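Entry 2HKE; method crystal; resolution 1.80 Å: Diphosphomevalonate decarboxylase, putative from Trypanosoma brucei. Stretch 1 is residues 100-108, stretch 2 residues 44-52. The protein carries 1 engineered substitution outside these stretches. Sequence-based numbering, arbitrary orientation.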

# COMPACT_ATOMS: atom_id res chain seq x y z
N ILE A 100 -15.08 18.01 -3.29
CA ILE A 100 -14.49 16.74 -2.87
C ILE A 100 -14.21 16.80 -1.38
O ILE A 100 -13.59 17.77 -0.91
CB ILE A 100 -13.12 16.53 -3.55
CG1 ILE A 100 -13.23 16.65 -5.08
CG2 ILE A 100 -12.50 15.19 -3.17
CD1 ILE A 100 -11.89 16.76 -5.74
N VAL A 101 -14.63 15.76 -0.67
CA VAL A 101 -14.45 15.68 0.78
C VAL A 101 -13.87 14.32 1.06
O VAL A 101 -14.46 13.30 0.68
CB VAL A 101 -15.81 15.86 1.51
CG1 VAL A 101 -15.66 15.63 3.01
CG2 VAL A 101 -16.43 17.22 1.18
N SER A 102 -12.67 14.29 1.64
CA SER A 102 -11.95 13.06 1.80
C SER A 102 -11.54 12.88 3.26
O SER A 102 -11.15 13.85 3.92
CB SER A 102 -10.71 13.09 0.93
OG SER A 102 -11.11 13.15 -0.41
N GLU A 103 -11.63 11.66 3.76
CA GLU A 103 -11.04 11.36 5.06
C GLU A 103 -10.52 9.93 5.13
O GLU A 103 -10.73 9.12 4.22
CB GLU A 103 -12.08 11.57 6.16
CG GLU A 103 -13.09 10.47 6.19
CD GLU A 103 -14.26 10.74 7.13
OE1 GLU A 103 -14.57 11.93 7.41
OE2 GLU A 103 -14.88 9.74 7.54
N ASN A 104 -9.90 9.58 6.26
CA ASN A 104 -9.57 8.19 6.53
C ASN A 104 -9.58 7.97 8.03
O ASN A 104 -9.54 8.94 8.77
CB ASN A 104 -8.21 7.80 5.90
CG ASN A 104 -7.03 8.28 6.71
OD1 ASN A 104 -6.77 7.77 7.79
ND2 ASN A 104 -6.31 9.27 6.20
N ASN A 105 -9.64 6.72 8.45
CA ASN A 105 -9.69 6.38 9.88
C ASN A 105 -8.45 5.60 10.33
O ASN A 105 -8.50 4.88 11.31
CB ASN A 105 -10.95 5.61 10.20
CG ASN A 105 -11.00 4.24 9.55
OD1 ASN A 105 -10.26 3.95 8.58
ND2 ASN A 105 -11.84 3.36 10.10
N PHE A 106 -7.34 5.74 9.63
CA PHE A 106 -6.13 5.07 10.05
C PHE A 106 -5.66 5.78 11.30
O PHE A 106 -5.70 7.02 11.37
CB PHE A 106 -5.04 5.11 8.99
CG PHE A 106 -5.27 4.15 7.86
CD1 PHE A 106 -5.94 4.54 6.72
CD2 PHE A 106 -4.82 2.84 7.96
CE1 PHE A 106 -6.18 3.63 5.68
CE2 PHE A 106 -5.04 1.92 6.93
CZ PHE A 106 -5.74 2.32 5.79
N PRO A 107 -5.19 5.00 12.29
CA PRO A 107 -4.64 5.63 13.48
C PRO A 107 -3.60 6.67 13.12
O PRO A 107 -2.74 6.44 12.26
CB PRO A 107 -3.98 4.47 14.22
CG PRO A 107 -4.76 3.32 13.81
CD PRO A 107 -5.12 3.54 12.37
N THR A 108 -3.69 7.84 13.76
CA THR A 108 -2.77 8.92 13.46
C THR A 108 -1.37 8.50 13.97
O THR A 108 -1.23 7.78 14.99
CB THR A 108 -3.27 10.24 14.10
OG1 THR A 108 -2.57 11.36 13.55
CG2 THR A 108 -3.08 10.19 15.59
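Stretch 2 44-52: SPFRSKTSV

Stretch 2 runs antiparallel to stretch 1, extended from Phe46 on after a bend at Pro45, which follows a cis peptide bond; its strand 48-52 lies at 167° to strand 100-104 and 4.6 Å from it at closest approach. Ile100 faces Val52, Ser102 faces Thr50 and Asn104 faces Ser48; between them lie the hydrogen-bonded pairs. In one, Val101 N to Ser51 O and Ser51 N to Val101 O are both 2.9 Å; in the other, Glu103 N to Lys49 O and Lys49 N to Glu103 O are both 2.8 Å.

Ile100, Ser102, Asn104 and their partners share one face of the sheet. Thr50 and Ser102 both take the m rotamer, which brings OG1 of Thr50 and OG of Ser102 to 3.0 Å in a hydrogen bond that either could donate. The same Thr50 rotamer leaves CG2 for Ile100, 3.8 Å from its CG2. Val52 CG1 lies 4.2 Å from Ile100 CG1.

On the other face Lys49 is all-trans and its end leads away, while Arg47, p at chi1 and m at chi2, folds back after a CA-to-CB bond that points away. Its guanidinium presents one face to Asn105 CG. Water 1 joins the charges, 2.6 Å from Arg47 NH1 and 2.6 Å from Glu103 OE2; the direct approach, NH2 to OE2, is 4.3 Å, too long for a salt bridge.

Past the strand, the p rotamer of Asn105 lets its amide stand in for backbone: OD1 accepts from Arg47 N at 2.9 Å and ND2 donates to Pro45 O at 3.0 Å. Asn104, also p, turns OD1 back to Phe106 N, 2.8 Å away, bracing the turn. The aromatic end is layered: Phe46 CB lies over the Phe106 ring, 3.5 Å from its centroid, and Pro107 CD lies over the Phe46 ring, 3.6 Å from its centroid.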

# COMPACT_ATOMS: atom_id res chain seq x y z
N SER A 44 -11.43 -3.04 6.01
CA SER A 44 -11.86 -3.00 7.40
C SER A 44 -10.75 -3.59 8.27
O SER A 44 -10.21 -4.65 7.95
CB SER A 44 -13.21 -3.71 7.58
OG SER A 44 -13.06 -5.01 8.14
N PRO A 45 -10.45 -2.94 9.40
CA PRO A 45 -11.18 -1.79 9.94
C PRO A 45 -10.84 -0.44 9.35
O PRO A 45 -11.67 0.46 9.46
CB PRO A 45 -10.83 -1.83 11.43
CG PRO A 45 -9.42 -2.45 11.44
CD PRO A 45 -9.34 -3.37 10.28
N PHE A 46 -9.66 -0.30 8.71
CA PHE A 46 -9.17 1.00 8.25
C PHE A 46 -9.25 1.15 6.72
O PHE A 46 -8.89 0.24 5.97
CB PHE A 46 -7.73 1.23 8.70
CG PHE A 46 -7.53 1.04 10.18
CD1 PHE A 46 -8.36 1.66 11.09
CD2 PHE A 46 -6.55 0.19 10.66
CE1 PHE A 46 -8.19 1.45 12.46
CE2 PHE A 46 -6.37 -0.01 12.00
CZ PHE A 46 -7.16 0.62 12.89
N ARG A 47 -9.64 2.35 6.30
CA ARG A 47 -9.84 2.66 4.88
C ARG A 47 -9.85 4.18 4.68
O ARG A 47 -9.97 4.95 5.65
CB ARG A 47 -11.13 2.02 4.36
CG ARG A 47 -12.43 2.71 4.78
CD ARG A 47 -12.71 2.68 6.28
NE ARG A 47 -13.85 3.53 6.68
CZ ARG A 47 -13.83 4.86 6.88
NH1 ARG A 47 -12.73 5.59 6.69
NH2 ARG A 47 -14.94 5.49 7.25
N SER A 48 -9.75 4.61 3.41
CA SER A 48 -10.04 5.99 3.07
C SER A 48 -11.42 6.06 2.45
O SER A 48 -11.88 5.12 1.82
CB SER A 48 -9.05 6.63 2.10
OG SER A 48 -7.74 6.48 2.59
N LYS A 49 -12.04 7.21 2.63
CA LYS A 49 -13.37 7.44 2.14
C LYS A 49 -13.38 8.82 1.50
O LYS A 49 -12.83 9.77 2.07
CB LYS A 49 -14.33 7.37 3.31
CG LYS A 49 -15.78 7.70 2.98
CD LYS A 49 -16.64 7.14 4.14
CE LYS A 49 -17.99 7.67 4.18
NZ LYS A 49 -18.65 7.23 5.48
N THR A 50 -13.97 8.90 0.30
CA THR A 50 -14.21 10.17 -0.41
C THR A 50 -15.65 10.27 -0.89
O THR A 50 -16.19 9.32 -1.43
CB THR A 50 -13.30 10.34 -1.65
OG1 THR A 50 -11.94 10.39 -1.26
CG2 THR A 50 -13.63 11.59 -2.48
N SER A 51 -16.19 11.46 -0.73
CA SER A 51 -17.48 11.85 -1.27
C SER A 51 -17.25 12.99 -2.23
O SER A 51 -16.48 13.92 -1.96
CB SER A 51 -18.45 12.27 -0.14
OG SER A 51 -18.94 11.13 0.57
N VAL A 52 -17.90 12.95 -3.38
CA VAL A 52 -17.83 14.06 -4.30
C VAL A 52 -19.25 14.50 -4.67
O VAL A 52 -20.16 13.67 -4.75
CB VAL A 52 -16.99 13.71 -5.57
CG1 VAL A 52 -15.58 13.22 -5.18
CG2 VAL A 52 -17.71 12.66 -6.45
O HOH W 1 -13.17 7.80 8.06
O HOH W 2 -6.69 9.02 2.82